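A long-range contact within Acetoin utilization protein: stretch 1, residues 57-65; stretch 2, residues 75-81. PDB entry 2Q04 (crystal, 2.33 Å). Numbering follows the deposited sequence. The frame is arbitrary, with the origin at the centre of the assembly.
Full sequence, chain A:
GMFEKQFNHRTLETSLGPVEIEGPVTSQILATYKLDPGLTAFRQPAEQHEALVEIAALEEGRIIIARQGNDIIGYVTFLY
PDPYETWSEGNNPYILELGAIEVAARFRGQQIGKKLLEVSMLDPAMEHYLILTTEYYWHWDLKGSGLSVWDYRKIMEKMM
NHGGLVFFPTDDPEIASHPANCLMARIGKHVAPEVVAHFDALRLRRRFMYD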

# COMPACT_ATOMS: atom_id res chain seq x y z
N ALA A 57 15.35 -0.48 -0.61
CA ALA A 57 16.58 -0.71 -1.38
C ALA A 57 16.31 -1.10 -2.84
O ALA A 57 17.23 -1.12 -3.65
CB ALA A 57 17.43 -1.77 -0.70
N LEU A 58 15.06 -1.44 -3.16
CA LEU A 58 14.72 -1.83 -4.53
C LEU A 58 14.70 -0.63 -5.46
O LEU A 58 14.36 0.49 -5.05
CB LEU A 58 13.36 -2.52 -4.56
CG LEU A 58 13.26 -3.86 -3.84
CD1 LEU A 58 11.80 -4.30 -3.74
CD2 LEU A 58 14.11 -4.93 -4.55
N GLU A 59 15.00 -0.88 -6.74
CA GLU A 59 15.01 0.15 -7.76
C GLU A 59 13.69 0.93 -7.78
O GLU A 59 13.68 2.15 -7.77
CB GLU A 59 15.28 -0.47 -9.14
CG GLU A 59 15.70 0.54 -10.21
N GLU A 60 12.58 0.20 -7.77
CA GLU A 60 11.25 0.81 -7.81
C GLU A 60 10.64 1.03 -6.41
O GLU A 60 9.62 1.73 -6.26
CB GLU A 60 10.29 -0.04 -8.68
CG GLU A 60 9.63 -1.24 -7.94
CD GLU A 60 10.59 -2.41 -7.67
OE1 GLU A 60 11.76 -2.37 -8.13
OE2 GLU A 60 10.16 -3.38 -7.00
N GLY A 61 11.27 0.44 -5.39
CA GLY A 61 10.71 0.43 -4.02
C GLY A 61 10.55 1.81 -3.38
O GLY A 61 11.42 2.66 -3.50
N ARG A 62 9.43 2.00 -2.67
CA ARG A 62 9.15 3.24 -1.95
C ARG A 62 8.52 2.94 -0.60
O ARG A 62 7.48 2.25 -0.52
CB ARG A 62 8.21 4.13 -2.75
CG ARG A 62 8.72 4.51 -4.08
CD ARG A 62 7.86 5.53 -4.72
NE ARG A 62 8.47 6.01 -5.95
CZ ARG A 62 8.21 7.20 -6.51
NH1 ARG A 62 7.37 8.05 -5.93
NH2 ARG A 62 8.82 7.55 -7.64
N ILE A 63 9.12 3.49 0.45
CA ILE A 63 8.57 3.37 1.79
C ILE A 63 8.28 4.78 2.34
O ILE A 63 9.19 5.56 2.54
CB ILE A 63 9.57 2.65 2.75
CG1 ILE A 63 9.89 1.22 2.25
CG2 ILE A 63 9.01 2.62 4.19
CD1 ILE A 63 8.71 0.25 2.31
N ILE A 64 7.01 5.09 2.49
CA ILE A 64 6.60 6.32 3.13
C ILE A 64 6.19 5.98 4.56
O ILE A 64 5.50 4.97 4.79
CB ILE A 64 5.41 7.00 2.37
CG1 ILE A 64 5.89 7.64 1.05
CG2 ILE A 64 4.75 8.08 3.24
CD1 ILE A 64 6.42 6.63 0.03
N ILE A 65 6.64 6.79 5.52
CA ILE A 65 6.46 6.47 6.94
C ILE A 65 5.72 7.56 7.70
O ILE A 65 5.77 8.72 7.33
CB ILE A 65 7.81 6.25 7.63
CG1 ILE A 65 8.66 7.54 7.58
CG2 ILE A 65 8.54 5.08 6.99
CD1 ILE A 65 9.93 7.46 8.37
N TYR A 75 3.26 3.07 8.20
CA TYR A 75 3.97 3.06 6.94
C TYR A 75 3.06 2.64 5.80
O TYR A 75 1.98 2.08 6.01
CB TYR A 75 5.15 2.11 7.01
CG TYR A 75 4.76 0.66 7.24
CD1 TYR A 75 4.36 -0.15 6.18
CD2 TYR A 75 4.80 0.10 8.52
CE1 TYR A 75 4.00 -1.48 6.39
CE2 TYR A 75 4.44 -1.22 8.74
CZ TYR A 75 4.04 -2.01 7.67
OH TYR A 75 3.68 -3.32 7.87
N VAL A 76 3.52 2.89 4.58
CA VAL A 76 2.87 2.39 3.40
C VAL A 76 3.96 2.05 2.39
O VAL A 76 4.91 2.83 2.23
CB VAL A 76 1.86 3.42 2.81
CG1 VAL A 76 2.56 4.70 2.40
CG2 VAL A 76 1.12 2.81 1.63
N THR A 77 3.84 0.87 1.75
CA THR A 77 4.91 0.35 0.88
C THR A 77 4.49 0.28 -0.58
O THR A 77 3.32 0.09 -0.89
CB THR A 77 5.34 -1.06 1.30
OG1 THR A 77 4.33 -2.01 0.92
CG2 THR A 77 5.57 -1.13 2.79
N PHE A 78 5.47 0.46 -1.47
CA PHE A 78 5.25 0.33 -2.90
C PHE A 78 6.38 -0.43 -3.50
O PHE A 78 7.54 -0.19 -3.17
CB PHE A 78 5.16 1.69 -3.57
CG PHE A 78 4.06 2.51 -3.09
CD1 PHE A 78 2.82 2.48 -3.72
CD2 PHE A 78 4.22 3.33 -1.98
CE1 PHE A 78 1.76 3.25 -3.25
CE2 PHE A 78 3.17 4.10 -1.51
CZ PHE A 78 1.94 4.07 -2.15
N LEU A 79 6.05 -1.37 -4.38
CA LEU A 79 7.06 -2.15 -5.09
C LEU A 79 6.38 -2.89 -6.21
O LEU A 79 5.14 -2.87 -6.32
CB LEU A 79 7.75 -3.14 -4.14
CG LEU A 79 6.89 -4.25 -3.51
CD1 LEU A 79 7.78 -5.28 -2.82
CD2 LEU A 79 5.85 -3.67 -2.52
N TYR A 80 7.16 -3.57 -7.04
CA TYR A 80 6.58 -4.38 -8.11
C TYR A 80 5.89 -5.59 -7.53
O TYR A 80 6.31 -6.11 -6.50
CB TYR A 80 7.65 -4.82 -9.11
CG TYR A 80 8.05 -3.74 -10.09
CD1 TYR A 80 7.09 -2.97 -10.74
CD2 TYR A 80 9.38 -3.55 -10.44
CE1 TYR A 80 7.44 -2.00 -11.63
CE2 TYR A 80 9.75 -2.58 -11.35
CZ TYR A 80 8.77 -1.81 -11.95
OH TYR A 80 9.13 -0.84 -12.86
N PRO A 81 4.79 -6.03 -8.18
CA PRO A 81 4.02 -7.18 -7.70
C PRO A 81 4.87 -8.43 -7.49
O PRO A 81 5.88 -8.61 -8.16
CB PRO A 81 3.00 -7.40 -8.81
CG PRO A 81 2.87 -6.10 -9.48
CD PRO A 81 4.20 -5.45 -9.40

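Leu58 opens the contact from an exposed loop, its CD1 resting 4.2 Å from Leu79 CB. With chi1 at p and chi2 at m, the Glu60 side chain places OE2 3.0 Å from Tyr80 N, a nearly straight hydrogen bond (172°) that satisfies a backbone amide just beyond the paired residues. The same chain lays CG over one face of the Tyr80 ring, 3.7 Å from its centroid, so one residue offers both a carboxylate and a methylene. At Gly61 an ideal CB would lie 3.1 Å from Leu58 CB, so the bare position suits the turn; its CA also approaches Phe78 O at 3.3 Å.

From Arg62 onward the strands run antiparallel. Arg62 N to Phe78 O and Phe78 N to Arg62 O (both 2.9 Å) close the first hydrogen-bonded pair. The Arg62 guanidinium leads away, bonded elsewhere in the structure, while Arg62 CB lies 4.0 Å from Phe78 CB. Ile63 faces Thr77, whose methyl CG2 meets Ile63 CD1 at 3.5 Å. Ile64 repeats the ladder: Ile64 N meets Val76 O at 3.1 Å, and Val76 N meets Ile64 O at 2.9 Å. Ile64 CB packs 3.7 Å from Val76 CG1; both residues, beta-branched, suit a buried strand pair. Ile65 lies opposite Tyr75, their CA atoms 4.2 Å apart. The contact buries 541 Å², both sides summed.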